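Local coordinates for protein putative glucoamylase (Bacteroides caccae ATCC 43185, PDB 4QT9) that is a putative glucoamylase that probably hydrolyses glycosidic bonds of alpha-glucans, with an alpha/alpha toroid fold, at residues G371-Y376 and Q388-I393; A318-D323 and F375-S380; L169-D174 and A217-G222; H109-H114 and G133-T138. One frame throughout, in Å; residues are numbered along the deposited sequence.

In the fold
The four contacts form two pairs within an alpha/alpha toroid. Contacts 1 and 2 share F375 and Y376, and their centres are about 10 Å apart. A probable hydrogen bond from D377 N to R389 O, 2.9 Å, joins them. Contacts 3 and 4 make the other pair, with centres about 13 Å apart. D174 N approaches H109 O at 3.1 Å there, and V173 packs on T138. Contacts 1 and 3 lie on opposite sides of the chain's centre, about 33 Å apart between centres. Contact 4 comes within about 5 Å of contact 1 at the nearest atoms. E137 in contact 4 also lies about 3 Å from a bound acetate, which may mark a pocket.

Contact 1: G371-Y376 and Q388-I393; sequences GPFGFY and QRYLAI
A type I turn from G371 to G374 closes a small beta hairpin, and Y390 of strand 389-391 plugs into it through an aromatic cluster with F373 and Y376. The Y390 hydroxyl reaches the backbone of the turn. It accepts from F373 N at 2.9 Å and donates to G374 O at 2.8 Å. G371 N also donates to G374 O, from the opposite face of its carbonyl plane.

The Y390 ring is held on two sides. F373 CB lies over one face, 3.7 Å from Y390 CZ, in a CH-pi contact offset toward the rim. Y376 CD1 lies over the opposite face, 3.4 Å from Y390 CZ. F375 O sits at the edge, 3.2 Å from Y390 CE1. The Y376 and Y390 planes meet at 40°. Y376 CG lies beside its own backbone N (chi1 -68°). Q388 CA lies over one face of the Y376 ring, 3.5 Å from Y376 CE1, and G371 N over the opposite face.

Y51 and helix 21-37 pack around the cluster. The buried phenol thus uses its hydroxyl as both donor and acceptor. This satisfies it, ties the turn to strand 389-391 and fixes the position of the ring's end.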
loop_
_atom_site.group_PDB
_atom_site.type_symbol
_atom_site.label_atom_id
_atom_site.label_comp_id
_atom_site.label_asym_id
_atom_site.label_seq_id
_atom_site.Cartn_x
_atom_site.Cartn_y
_atom_site.Cartn_z
ATOM N N GLY A 371 6.414 18.468 6.458
ATOM C CA GLY A 371 6.616 19.351 5.311
ATOM C C GLY A 371 5.376 19.744 4.525
ATOM O O GLY A 371 4.254 19.569 5.013
ATOM N N PRO A 372 5.555 20.282 3.285
ATOM C CA PRO A 372 4.389 20.740 2.504
ATOM C C PRO A 372 3.394 19.639 2.120
ATOM O O PRO A 372 2.201 19.917 2.108
ATOM C CB PRO A 372 5.014 21.373 1.247
ATOM C CG PRO A 372 6.399 20.819 1.182
ATOM C CD PRO A 372 6.822 20.597 2.593
ATOM N N PHE A 373 3.867 18.400 1.836
ATOM C CA PHE A 373 3.012 17.266 1.452
ATOM C C PHE A 373 2.835 16.235 2.599
ATOM O O PHE A 373 2.618 15.050 2.343
ATOM C CB PHE A 373 3.564 16.569 0.188
ATOM C CG PHE A 373 3.599 17.407 -1.073
ATOM C CD1 PHE A 373 2.822 18.557 -1.189
ATOM C CD2 PHE A 373 4.375 17.022 -2.158
ATOM C CE1 PHE A 373 2.843 19.320 -2.351
ATOM C CE2 PHE A 373 4.396 17.786 -3.322
ATOM C CZ PHE A 373 3.628 18.930 -3.409
ATOM N N GLY A 374 2.882 16.726 3.836
ATOM C CA GLY A 374 2.743 15.934 5.050
ATOM C C GLY A 374 4.083 15.542 5.646
ATOM O O GLY A 374 5.115 16.170 5.373
ATOM N N PHE A 375 4.072 14.507 6.483
ATOM C CA PHE A 375 5.284 14.017 7.116
ATOM C C PHE A 375 6.262 13.489 6.097
ATOM O O PHE A 375 5.872 12.767 5.177
ATOM C CB PHE A 375 4.964 12.908 8.138
ATOM C CG PHE A 375 4.168 13.422 9.311
ATOM C CD1 PHE A 375 4.772 14.206 10.291
ATOM C CD2 PHE A 375 2.798 13.187 9.398
ATOM C CE1 PHE A 375 4.021 14.744 11.337
ATOM C CE2 PHE A 375 2.062 13.674 10.479
ATOM C CZ PHE A 375 2.681 14.435 11.450
ATOM N N TYR A 376 7.534 13.847 6.274
ATOM C CA TYR A 376 8.617 13.358 5.431
ATOM C C TYR A 376 8.785 11.853 5.656
ATOM O O TYR A 376 8.234 11.295 6.618
ATOM C CB TYR A 376 9.904 14.136 5.701
ATOM C CG TYR A 376 9.821 15.576 5.249
ATOM C CD1 TYR A 376 9.556 15.898 3.915
ATOM C CD2 TYR A 376 10.125 16.619 6.122
ATOM C CE1 TYR A 376 9.527 17.219 3.482
ATOM C CE2 TYR A 376 10.090 17.952 5.698
ATOM C CZ TYR A 376 9.802 18.242 4.377
ATOM O OH TYR A 376 9.782 19.540 3.954
ATOM N N GLN A 388 14.131 15.998 3.434
ATOM C CA GLN A 388 12.903 16.633 3.002
ATOM C C GLN A 388 12.457 15.894 1.743
ATOM O O GLN A 388 12.463 16.435 0.635
ATOM C CB GLN A 388 13.127 18.140 2.820
ATOM C CG GLN A 388 13.686 18.781 4.100
ATOM C CD GLN A 388 13.480 20.261 4.146
ATOM O OE1 GLN A 388 13.541 20.960 3.126
ATOM N NE2 GLN A 388 13.295 20.783 5.356
ATOM N N ARG A 389 12.143 14.581 1.928
ATOM C CA ARG A 389 11.804 13.663 0.839
ATOM C C ARG A 389 10.589 12.843 1.172
ATOM O O ARG A 389 10.310 12.551 2.339
ATOM C CB ARG A 389 13.002 12.737 0.515
ATOM C CG ARG A 389 14.211 13.525 -0.032
ATOM C CD ARG A 389 15.493 12.740 -0.107
ATOM N NE ARG A 389 16.491 13.492 -0.865
ATOM C CZ ARG A 389 17.609 12.984 -1.378
ATOM N NH1 ARG A 389 17.914 11.705 -1.191
ATOM N NH2 ARG A 389 18.431 13.751 -2.085
ATOM N N TYR A 390 9.835 12.522 0.122
ATOM C CA TYR A 390 8.638 11.701 0.175
ATOM C C TYR A 390 8.707 10.540 -0.772
ATOM O O TYR A 390 9.384 10.623 -1.798
ATOM C CB TYR A 390 7.412 12.516 -0.218
ATOM C CG TYR A 390 7.156 13.723 0.647
ATOM C CD1 TYR A 390 6.514 13.598 1.878
ATOM C CD2 TYR A 390 7.499 14.997 0.213
ATOM C CE1 TYR A 390 6.228 14.715 2.657
ATOM C CE2 TYR A 390 7.220 16.123 0.988
ATOM C CZ TYR A 390 6.568 15.975 2.204
ATOM O OH TYR A 390 6.244 17.069 2.958
ATOM N N LEU A 391 7.948 9.469 -0.453
ATOM C CA LEU A 391 7.716 8.304 -1.309
ATOM C C LEU A 391 6.231 8.076 -1.376
ATOM O O LEU A 391 5.585 8.036 -0.319
ATOM C CB LEU A 391 8.415 7.021 -0.797
ATOM C CG LEU A 391 9.934 7.005 -0.780
ATOM C CD1 LEU A 391 10.419 5.786 -0.024
ATOM C CD2 LEU A 391 10.496 7.003 -2.206
ATOM N N ALA A 392 5.681 7.898 -2.591
ATOM C CA ALA A 392 4.261 7.601 -2.803
ATOM C C ALA A 392 3.757 6.451 -1.922
ATOM O O ALA A 392 2.696 6.590 -1.314
ATOM C CB ALA A 392 3.997 7.261 -4.286
ATOM N N ILE A 393 4.515 5.346 -1.831
ATOM C CA ILE A 393 4.110 4.147 -1.048
ATOM C C ILE A 393 4.103 4.403 0.476
ATOM O O ILE A 393 3.534 3.611 1.216
ATOM C CB ILE A 393 4.933 2.869 -1.408
ATOM C CG1 ILE A 393 6.446 3.017 -1.131
ATOM C CG2 ILE A 393 4.648 2.403 -2.865
ATOM C CD1 ILE A 393 7.261 1.703 -1.378
#

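Contact 2: A318-D323 and F375-S380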
loop_
_atom_site.group_PDB
_atom_site.type_symbol
_atom_site.label_atom_id
_atom_site.label_comp_id
_atom_site.label_asym_id
_atom_site.label_seq_id
_atom_site.Cartn_x
_atom_site.Cartn_y
_atom_site.Cartn_z
ATOM N N ALA A 318 9.972 -0.324 5.986
ATOM C CA ALA A 318 10.803 -0.048 4.813
ATOM C C ALA A 318 10.651 1.441 4.393
ATOM O O ALA A 318 9.536 1.957 4.363
ATOM C CB ALA A 318 10.403 -0.967 3.666
ATOM N N SER A 319 11.783 2.142 4.174
ATOM C CA SER A 319 11.802 3.561 3.792
ATOM C C SER A 319 13.219 4.011 3.517
ATOM O O SER A 319 14.167 3.247 3.730
ATOM C CB SER A 319 11.219 4.433 4.914
ATOM O OG SER A 319 12.008 4.384 6.099
ATOM N N TYR A 320 13.375 5.271 3.108
ATOM C CA TYR A 320 14.706 5.865 3.030
ATOM C C TYR A 320 15.399 5.658 4.337
ATOM O O TYR A 320 14.743 5.623 5.395
ATOM C CB TYR A 320 14.619 7.370 2.738
ATOM C CG TYR A 320 14.325 7.706 1.292
ATOM C CD1 TYR A 320 15.068 7.140 0.256
ATOM C CD2 TYR A 320 13.368 8.670 0.959
ATOM C CE1 TYR A 320 14.823 7.475 -1.081
ATOM C CE2 TYR A 320 13.144 9.043 -0.373
ATOM C CZ TYR A 320 13.882 8.448 -1.386
ATOM O OH TYR A 320 13.690 8.822 -2.684
ATOM N N SER A 321 16.715 5.481 4.289
ATOM C CA SER A 321 17.496 5.288 5.500
ATOM C C SER A 321 18.725 6.169 5.436
ATOM O O SER A 321 19.023 6.704 4.359
ATOM C CB SER A 321 17.871 3.821 5.672
ATOM O OG SER A 321 18.360 3.548 6.975
ATOM N N VAL A 322 19.432 6.336 6.580
ATOM C CA VAL A 322 20.643 7.165 6.692
ATOM C C VAL A 322 21.632 6.837 5.544
ATOM O O VAL A 322 22.115 7.758 4.888
ATOM C CB VAL A 322 21.324 7.040 8.081
ATOM C CG1 VAL A 322 22.427 8.087 8.242
ATOM C CG2 VAL A 322 20.312 7.172 9.216
ATOM N N ASP A 323 21.883 5.550 5.272
ATOM C CA ASP A 323 22.810 5.149 4.209
ATOM C C ASP A 323 22.112 4.721 2.894
ATOM O O ASP A 323 22.724 4.004 2.102
ATOM C CB ASP A 323 23.750 4.031 4.709
ATOM C CG ASP A 323 24.802 4.494 5.703
ATOM O OD1 ASP A 323 25.197 5.694 5.647
ATOM O OD2 ASP A 323 25.251 3.660 6.529
ATOM N N PHE A 375 4.072 14.507 6.483
ATOM C CA PHE A 375 5.284 14.017 7.116
ATOM C C PHE A 375 6.262 13.489 6.097
ATOM O O PHE A 375 5.872 12.767 5.177
ATOM C CB PHE A 375 4.964 12.908 8.138
ATOM C CG PHE A 375 4.168 13.422 9.311
ATOM C CD1 PHE A 375 4.772 14.206 10.291
ATOM C CD2 PHE A 375 2.798 13.187 9.398
ATOM C CE1 PHE A 375 4.021 14.744 11.337
ATOM C CE2 PHE A 375 2.062 13.674 10.479
ATOM C CZ PHE A 375 2.681 14.435 11.450
ATOM N N TYR A 376 7.534 13.847 6.274
ATOM C CA TYR A 376 8.617 13.358 5.431
ATOM C C TYR A 376 8.785 11.853 5.656
ATOM O O TYR A 376 8.234 11.295 6.618
ATOM C CB TYR A 376 9.904 14.136 5.701
ATOM C CG TYR A 376 9.821 15.576 5.249
ATOM C CD1 TYR A 376 9.556 15.898 3.915
ATOM C CD2 TYR A 376 10.125 16.619 6.122
ATOM C CE1 TYR A 376 9.527 17.219 3.482
ATOM C CE2 TYR A 376 10.090 17.952 5.698
ATOM C CZ TYR A 376 9.802 18.242 4.377
ATOM O OH TYR A 376 9.782 19.540 3.954
ATOM N N ASP A 377 9.466 11.183 4.721
ATOM C CA ASP A 377 9.564 9.710 4.678
ATOM C C ASP A 377 10.149 9.027 5.940
ATOM O O ASP A 377 9.606 8.028 6.435
ATOM C CB ASP A 377 10.421 9.289 3.494
ATOM C CG ASP A 377 10.163 7.864 3.153
ATOM O OD1 ASP A 377 8.981 7.506 3.011
ATOM O OD2 ASP A 377 11.141 7.082 3.082
ATOM N N ALA A 378 11.308 9.495 6.368
ATOM C CA ALA A 378 11.993 8.890 7.483
ATOM C C ALA A 378 12.891 9.912 8.111
ATOM O O ALA A 378 13.099 10.958 7.507
ATOM C CB ALA A 378 12.793 7.695 7.004
ATOM N N PHE A 379 13.380 9.643 9.332
ATOM C CA PHE A 379 14.297 10.551 10.030
ATOM C C PHE A 379 15.029 9.795 11.124
ATOM O O PHE A 379 14.519 8.814 11.662
ATOM C CB PHE A 379 13.570 11.802 10.602
ATOM C CG PHE A 379 12.601 11.511 11.729
ATOM C CD1 PHE A 379 13.034 11.489 13.051
ATOM C CD2 PHE A 379 11.264 11.233 11.465
ATOM C CE1 PHE A 379 12.150 11.183 14.085
ATOM C CE2 PHE A 379 10.379 10.948 12.502
ATOM C CZ PHE A 379 10.829 10.921 13.804
ATOM N N SER A 380 16.227 10.260 11.457
ATOM C CA SER A 380 17.004 9.689 12.538
ATOM C C SER A 380 17.381 10.801 13.527
ATOM O O SER A 380 18.217 11.647 13.191
ATOM C CB SER A 380 18.244 8.981 12.001
ATOM O OG SER A 380 19.131 8.689 13.075
#
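D377 and Y320 meet through one hydrogen bond from the Y320 backbone to the D377 carboxylate. Y320 N donates to D377 OD2 at 2.9 Å with an N-H...O angle of 157°, nearly along the C-O axis of the carboxylate oxygen. D377 has CG anti to its own backbone N (chi1 -161°). OD2 also rests against two side chains. It is 3.2 Å from S319 CB and 3.5 Å from Y320 CD2. The D377 and Y320 side chains cross at about a right angle, and the carboxylate and ring planes are turned 83° apart.

A378 sits beside this bond. Its methyl points at the strand and touches Y320 O at 3.3 Å and S319 OG at 3.5 Å. S319 OG occupies the crowded position between backbone N and carbonyl carbon, where it lies against A378 CB. Its hydroxyl is hydrogen-bonded to S340 OG. Further along, V322 CG2 meets S380 CB at 3.9 Å. S380 OG turns elsewhere, to D383 N.

Y320 OH is hydrogen-bonded to H52 NE2 and R50 NH1, and the Y320 side chain packs on R389 and L391 of strand 389-391.

The arrangement is that of a loop aspartate whose side chain bonds to a backbone N-H of a beta hairpin. Strand 318-321 pairs antiparallel with strand 324-327 in that hairpin. The loop after strand 374-375 is bonded to it through D377, with the A378 methyl packed beside the bond.

Contact 3: L169-D174 and A217-G222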
loop_
_atom_site.group_PDB
_atom_site.type_symbol
_atom_site.label_atom_id
_atom_site.label_comp_id
_atom_site.label_asym_id
_atom_site.label_seq_id
_atom_site.Cartn_x
_atom_site.Cartn_y
_atom_site.Cartn_z
ATOM N N LEU A 169 -10.266 -2.166 -17.698
ATOM C CA LEU A 169 -8.879 -2.359 -17.304
ATOM C C LEU A 169 -8.757 -3.506 -16.329
ATOM O O LEU A 169 -7.793 -4.250 -16.430
ATOM C CB LEU A 169 -8.265 -1.082 -16.666
ATOM C CG LEU A 169 -8.137 0.168 -17.587
ATOM C CD1 LEU A 169 -7.866 1.427 -16.764
ATOM C CD2 LEU A 169 -7.068 -0.018 -18.655
ATOM N N TRP A 170 -9.690 -3.594 -15.347
ATOM C CA TRP A 170 -9.788 -4.642 -14.326
ATOM C C TRP A 170 -10.003 -5.993 -15.049
ATOM O O TRP A 170 -9.276 -6.949 -14.774
ATOM C CB TRP A 170 -10.942 -4.314 -13.321
ATOM C CG TRP A 170 -11.555 -5.466 -12.542
ATOM C CD1 TRP A 170 -12.866 -5.855 -12.559
ATOM C CD2 TRP A 170 -10.885 -6.351 -11.610
ATOM N NE1 TRP A 170 -13.062 -6.914 -11.693
ATOM C CE2 TRP A 170 -11.861 -7.229 -11.090
ATOM C CE3 TRP A 170 -9.554 -6.497 -11.189
ATOM C CZ2 TRP A 170 -11.561 -8.199 -10.115
ATOM C CZ3 TRP A 170 -9.247 -7.481 -10.244
ATOM C CH2 TRP A 170 -10.243 -8.327 -9.728
ATOM N N ARG A 171 -10.938 -6.051 -16.019
ATOM C CA ARG A 171 -11.218 -7.305 -16.759
ATOM C C ARG A 171 -10.047 -7.753 -17.656
ATOM O O ARG A 171 -9.964 -8.939 -18.004
ATOM C CB ARG A 171 -12.488 -7.191 -17.595
ATOM C CG ARG A 171 -13.721 -7.214 -16.737
ATOM C CD ARG A 171 -14.976 -6.963 -17.533
ATOM N NE ARG A 171 -16.125 -7.154 -16.662
ATOM C CZ ARG A 171 -16.762 -8.310 -16.506
ATOM N NH1 ARG A 171 -16.408 -9.374 -17.216
ATOM N NH2 ARG A 171 -17.766 -8.408 -15.646
ATOM N N GLU A 172 -9.135 -6.819 -18.000
ATOM C CA GLU A 172 -8.002 -7.114 -18.869
ATOM C C GLU A 172 -6.810 -7.710 -18.099
ATOM O O GLU A 172 -5.934 -8.318 -18.725
ATOM C CB GLU A 172 -7.583 -5.864 -19.652
ATOM C CG GLU A 172 -8.478 -5.623 -20.856
ATOM C CD GLU A 172 -8.247 -4.343 -21.641
ATOM O OE1 GLU A 172 -7.741 -3.352 -21.062
ATOM O OE2 GLU A 172 -8.615 -4.327 -22.838
ATOM N N VAL A 173 -6.781 -7.602 -16.763
ATOM C CA VAL A 173 -5.643 -8.200 -16.013
ATOM C C VAL A 173 -5.724 -9.726 -16.041
ATOM O O VAL A 173 -6.646 -10.312 -15.452
ATOM C CB VAL A 173 -5.451 -7.709 -14.556
ATOM C CG1 VAL A 173 -4.157 -8.282 -13.970
ATOM C CG2 VAL A 173 -5.443 -6.185 -14.478
ATOM N N ASP A 174 -4.728 -10.368 -16.702
ATOM C CA ASP A 174 -4.709 -11.835 -16.796
ATOM C C ASP A 174 -3.938 -12.436 -15.601
ATOM O O ASP A 174 -2.765 -12.828 -15.743
ATOM C CB ASP A 174 -4.133 -12.313 -18.141
ATOM C CG ASP A 174 -4.335 -13.810 -18.438
ATOM O OD1 ASP A 174 -4.686 -14.570 -17.504
ATOM O OD2 ASP A 174 -4.135 -14.215 -19.593
ATOM N N ALA A 217 -10.952 -13.072 -7.462
ATOM C CA ALA A 217 -12.108 -12.203 -7.746
ATOM C C ALA A 217 -12.322 -11.912 -9.240
ATOM O O ALA A 217 -13.426 -11.512 -9.624
ATOM C CB ALA A 217 -11.933 -10.880 -7.013
ATOM N N SER A 218 -11.269 -12.032 -10.072
ATOM C CA SER A 218 -11.336 -11.647 -11.482
ATOM C C SER A 218 -12.515 -12.288 -12.186
ATOM O O SER A 218 -12.676 -13.521 -12.124
ATOM C CB SER A 218 -10.048 -11.984 -12.213
ATOM O OG SER A 218 -10.191 -11.666 -13.585
ATOM N N PRO A 219 -13.382 -11.460 -12.827
ATOM C CA PRO A 219 -14.549 -12.022 -13.500
ATOM C C PRO A 219 -14.191 -12.620 -14.877
ATOM O O PRO A 219 -15.056 -13.251 -15.522
ATOM C CB PRO A 219 -15.470 -10.814 -13.627
ATOM C CG PRO A 219 -14.520 -9.676 -13.883
ATOM C CD PRO A 219 -13.346 -9.986 -12.969
ATOM N N THR A 220 -12.918 -12.488 -15.304
ATOM C CA THR A 220 -12.505 -12.992 -16.637
ATOM C C THR A 220 -11.313 -13.963 -16.575
ATOM O O THR A 220 -11.292 -14.950 -17.306
ATOM C CB THR A 220 -12.114 -11.803 -17.519
ATOM O OG1 THR A 220 -11.265 -10.962 -16.729
ATOM C CG2 THR A 220 -13.322 -11.014 -18.002
ATOM N N HIS A 221 -10.292 -13.641 -15.761
ATOM C CA HIS A 221 -9.085 -14.461 -15.682
ATOM C C HIS A 221 -8.793 -14.864 -14.250
ATOM O O HIS A 221 -7.634 -14.869 -13.819
ATOM C CB HIS A 221 -7.894 -13.697 -16.293
ATOM C CG HIS A 221 -8.115 -13.287 -17.722
ATOM N ND1 HIS A 221 -8.023 -14.197 -18.759
ATOM C CD2 HIS A 221 -8.362 -12.060 -18.240
ATOM C CE1 HIS A 221 -8.265 -13.510 -19.864
ATOM N NE2 HIS A 221 -8.483 -12.220 -19.597
ATOM N N GLY A 222 -9.858 -15.194 -13.522
ATOM C CA GLY A 222 -9.798 -15.632 -12.127
ATOM C C GLY A 222 -9.050 -16.939 -11.954
ATOM O O GLY A 222 -9.028 -17.778 -12.858
HETATM O O HOH W 1 -8.690 -9.550 -14.180
HETATM O O HOH W 2 -16.590 -12.678 -17.729
#
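R171 and T220 share the direct hydrogen bond of this contact. T220 OG1 donates to R171 O at 2.7 Å, only 16° out of the carbonyl plane. T220 has OG1 between its backbone N and carbonyl carbon (chi1 46°). Its CG2 is turned to R171 and lies 3.6 Å from R171 NH1.

Water adds two bridges. One molecule donates to W170 O and to V173 O and accepts from S218 OG at 2.7 Å, so it serves carbonyls at the helix end. S218 OG in turn accepts from H221 N at 2.9 Å, an ST motif that folds the loop 217-222. A second water accepts a weak bond from R171 NH1 and donates to P219 O.

Van der Waals contacts centre on P219. Its CD approaches W170 NE1 at 3.3 Å and runs obliquely past the indole. Its CG stands over the centre of the R171 guanidinium, 3.7 Å from R171 CZ. A217 CB touches W170 CH2.

Flat groups meet at H221. The D174 carboxylate stacks on one face of the imidazole, with planes 27° apart and D174 CG 3.7 Å from H221 ND1. R171 O lies near the ring plane at its edge, 3.5 Å from H221 CD2.

Outside the two segments, W170 NE1 is hydrogen-bonded to D419 OD2, R171 NE makes a salt bridge to D167, and D174 OD1 is hydrogen-bonded to W177 N. The contact joins the C-terminal end of helix 157-172 to the loop between helices 209-217 and 225-232, while W170 and V173 pack on helix 135-152.

Contact 4: H109-H114 and G133-T138; sequences HGAYPH and GDLVET
T138 OG1 is gripped from both segments. It accepts from Y112 N at 2.8 Å and donates to D134 O, also at 2.8 Å. T138 N reaches the same carbonyl from the opposite face of its plane. These bonds lie at the N-terminus of helix 135-152, where D134 is the N-cap. D134 OD1 accepts from E137 N at 3.0 Å, from above the carboxylate plane. The loop 109-114 is also held here by a backbone-to-backbone bond, D134 N to Y112 O at 3.2 Å.

A111 CB packs against T138 OG1 and touches L135 CD1 at 4.0 Å.

H114 packs against D134 and E137. The E137 chain bends at chi2 (-85°), which places CD. OE1 lies over one face of the imidazole, 3.2 Å from H114 CD2. E137 CG lies over the same ring in a CH-pi contact. G68 N donates to OE1 from outside, and the ring of F126 stacks on H114. An acetate ion, probably from the crystallisation liquor, lies near E137.

H114 and D134 point the same way, with ring and carboxylate planes 79° apart. A water in the plane of the imidazole lies 2.9 Å from H114 ND1 and donates to D134 OD2.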
loop_
_atom_site.group_PDB
_atom_site.type_symbol
_atom_site.label_atom_id
_atom_site.label_comp_id
_atom_site.label_asym_id
_atom_site.label_seq_id
_atom_site.Cartn_x
_atom_site.Cartn_y
_atom_site.Cartn_z
ATOM N N HIS A 109 0.547 -9.017 -20.252
ATOM C CA HIS A 109 -0.572 -9.961 -20.053
ATOM C C HIS A 109 -1.588 -9.280 -19.126
ATOM O O HIS A 109 -2.030 -9.859 -18.142
ATOM C CB HIS A 109 -0.094 -11.335 -19.534
ATOM C CG HIS A 109 0.529 -12.175 -20.600
ATOM N ND1 HIS A 109 -0.234 -12.977 -21.424
ATOM C CD2 HIS A 109 1.826 -12.295 -20.957
ATOM C CE1 HIS A 109 0.617 -13.566 -22.245
ATOM N NE2 HIS A 109 1.866 -13.182 -22.010
ATOM N N GLY A 110 -1.865 -8.008 -19.413
ATOM C CA GLY A 110 -2.807 -7.206 -18.642
ATOM C C GLY A 110 -2.275 -6.624 -17.345
ATOM O O GLY A 110 -2.910 -5.734 -16.778
ATOM N N ALA A 111 -1.136 -7.130 -16.845
ATOM C CA ALA A 111 -0.551 -6.650 -15.602
ATOM C C ALA A 111 0.311 -5.399 -15.864
ATOM O O ALA A 111 0.889 -5.245 -16.942
ATOM C CB ALA A 111 0.285 -7.743 -14.932
ATOM N N TYR A 112 0.415 -4.527 -14.871
ATOM C CA TYR A 112 1.206 -3.312 -15.031
ATOM C C TYR A 112 2.618 -3.493 -14.463
ATOM O O TYR A 112 2.822 -4.285 -13.533
ATOM C CB TYR A 112 0.490 -2.113 -14.402
ATOM C CG TYR A 112 -0.695 -1.649 -15.223
ATOM C CD1 TYR A 112 -0.515 -0.883 -16.375
ATOM C CD2 TYR A 112 -1.995 -2.006 -14.875
ATOM C CE1 TYR A 112 -1.602 -0.432 -17.125
ATOM C CE2 TYR A 112 -3.089 -1.584 -15.632
ATOM C CZ TYR A 112 -2.884 -0.791 -16.754
ATOM O OH TYR A 112 -3.941 -0.338 -17.493
ATOM N N PRO A 113 3.633 -2.779 -15.030
ATOM C CA PRO A 113 4.993 -2.893 -14.460
ATOM C C PRO A 113 5.102 -2.128 -13.146
ATOM O O PRO A 113 4.200 -1.341 -12.829
ATOM C CB PRO A 113 5.860 -2.206 -15.513
ATOM C CG PRO A 113 4.965 -1.151 -16.090
ATOM C CD PRO A 113 3.606 -1.792 -16.143
ATOM N N HIS A 114 6.223 -2.290 -12.416
ATOM C CA HIS A 114 6.475 -1.499 -11.198
ATOM C C HIS A 114 6.497 0.009 -11.518
ATOM O O HIS A 114 5.846 0.805 -10.848
ATOM C CB HIS A 114 7.817 -1.884 -10.566
ATOM C CG HIS A 114 8.004 -1.382 -9.164
ATOM N ND1 HIS A 114 8.438 -2.218 -8.173
ATOM C CD2 HIS A 114 7.793 -0.156 -8.638
ATOM C CE1 HIS A 114 8.473 -1.492 -7.069
ATOM N NE2 HIS A 114 8.096 -0.243 -7.302
ATOM N N GLY A 133 5.823 -7.246 -16.314
ATOM C CA GLY A 133 4.760 -7.163 -15.332
ATOM C C GLY A 133 5.249 -7.472 -13.933
ATOM O O GLY A 133 6.190 -8.245 -13.738
ATOM N N ASP A 134 4.634 -6.801 -12.969
ATOM C CA ASP A 134 4.820 -6.934 -11.519
ATOM C C ASP A 134 3.415 -7.117 -10.964
ATOM O O ASP A 134 2.638 -6.151 -10.955
ATOM C CB ASP A 134 5.530 -5.666 -10.964
ATOM C CG ASP A 134 5.802 -5.734 -9.472
ATOM O OD1 ASP A 134 4.920 -6.251 -8.718
ATOM O OD2 ASP A 134 6.887 -5.292 -9.050
ATOM N N LEU A 135 3.032 -8.356 -10.618
ATOM C CA LEU A 135 1.647 -8.643 -10.213
ATOM C C LEU A 135 1.248 -8.075 -8.833
ATOM O O LEU A 135 0.076 -7.745 -8.611
ATOM C CB LEU A 135 1.359 -10.147 -10.272
ATOM C CG LEU A 135 -0.106 -10.533 -10.474
ATOM C CD1 LEU A 135 -0.626 -10.072 -11.813
ATOM C CD2 LEU A 135 -0.305 -12.020 -10.307
ATOM N N VAL A 136 2.208 -7.916 -7.943
ATOM C CA VAL A 136 1.972 -7.339 -6.617
ATOM C C VAL A 136 1.608 -5.863 -6.770
ATOM O O VAL A 136 0.636 -5.400 -6.195
ATOM C CB VAL A 136 3.214 -7.536 -5.736
ATOM C CG1 VAL A 136 3.075 -6.787 -4.414
ATOM C CG2 VAL A 136 3.464 -9.019 -5.509
ATOM N N GLU A 137 2.370 -5.139 -7.575
ATOM C CA GLU A 137 2.130 -3.730 -7.858
ATOM C C GLU A 137 0.804 -3.541 -8.610
ATOM O O GLU A 137 0.063 -2.595 -8.324
ATOM C CB GLU A 137 3.308 -3.181 -8.658
ATOM C CG GLU A 137 4.519 -2.910 -7.787
ATOM C CD GLU A 137 4.478 -1.551 -7.115
ATOM O OE1 GLU A 137 4.714 -0.533 -7.810
ATOM O OE2 GLU A 137 4.170 -1.503 -5.902
ATOM N N THR A 138 0.470 -4.481 -9.505
ATOM C CA THR A 138 -0.807 -4.482 -10.245
ATOM C C THR A 138 -1.993 -4.611 -9.255
ATOM O O THR A 138 -2.994 -3.903 -9.383
ATOM C CB THR A 138 -0.821 -5.602 -11.291
ATOM O OG1 THR A 138 0.220 -5.358 -12.225
ATOM C CG2 THR A 138 -2.156 -5.702 -12.030
HETATM O O HOH W 3 9.311 -4.877 -9.032
#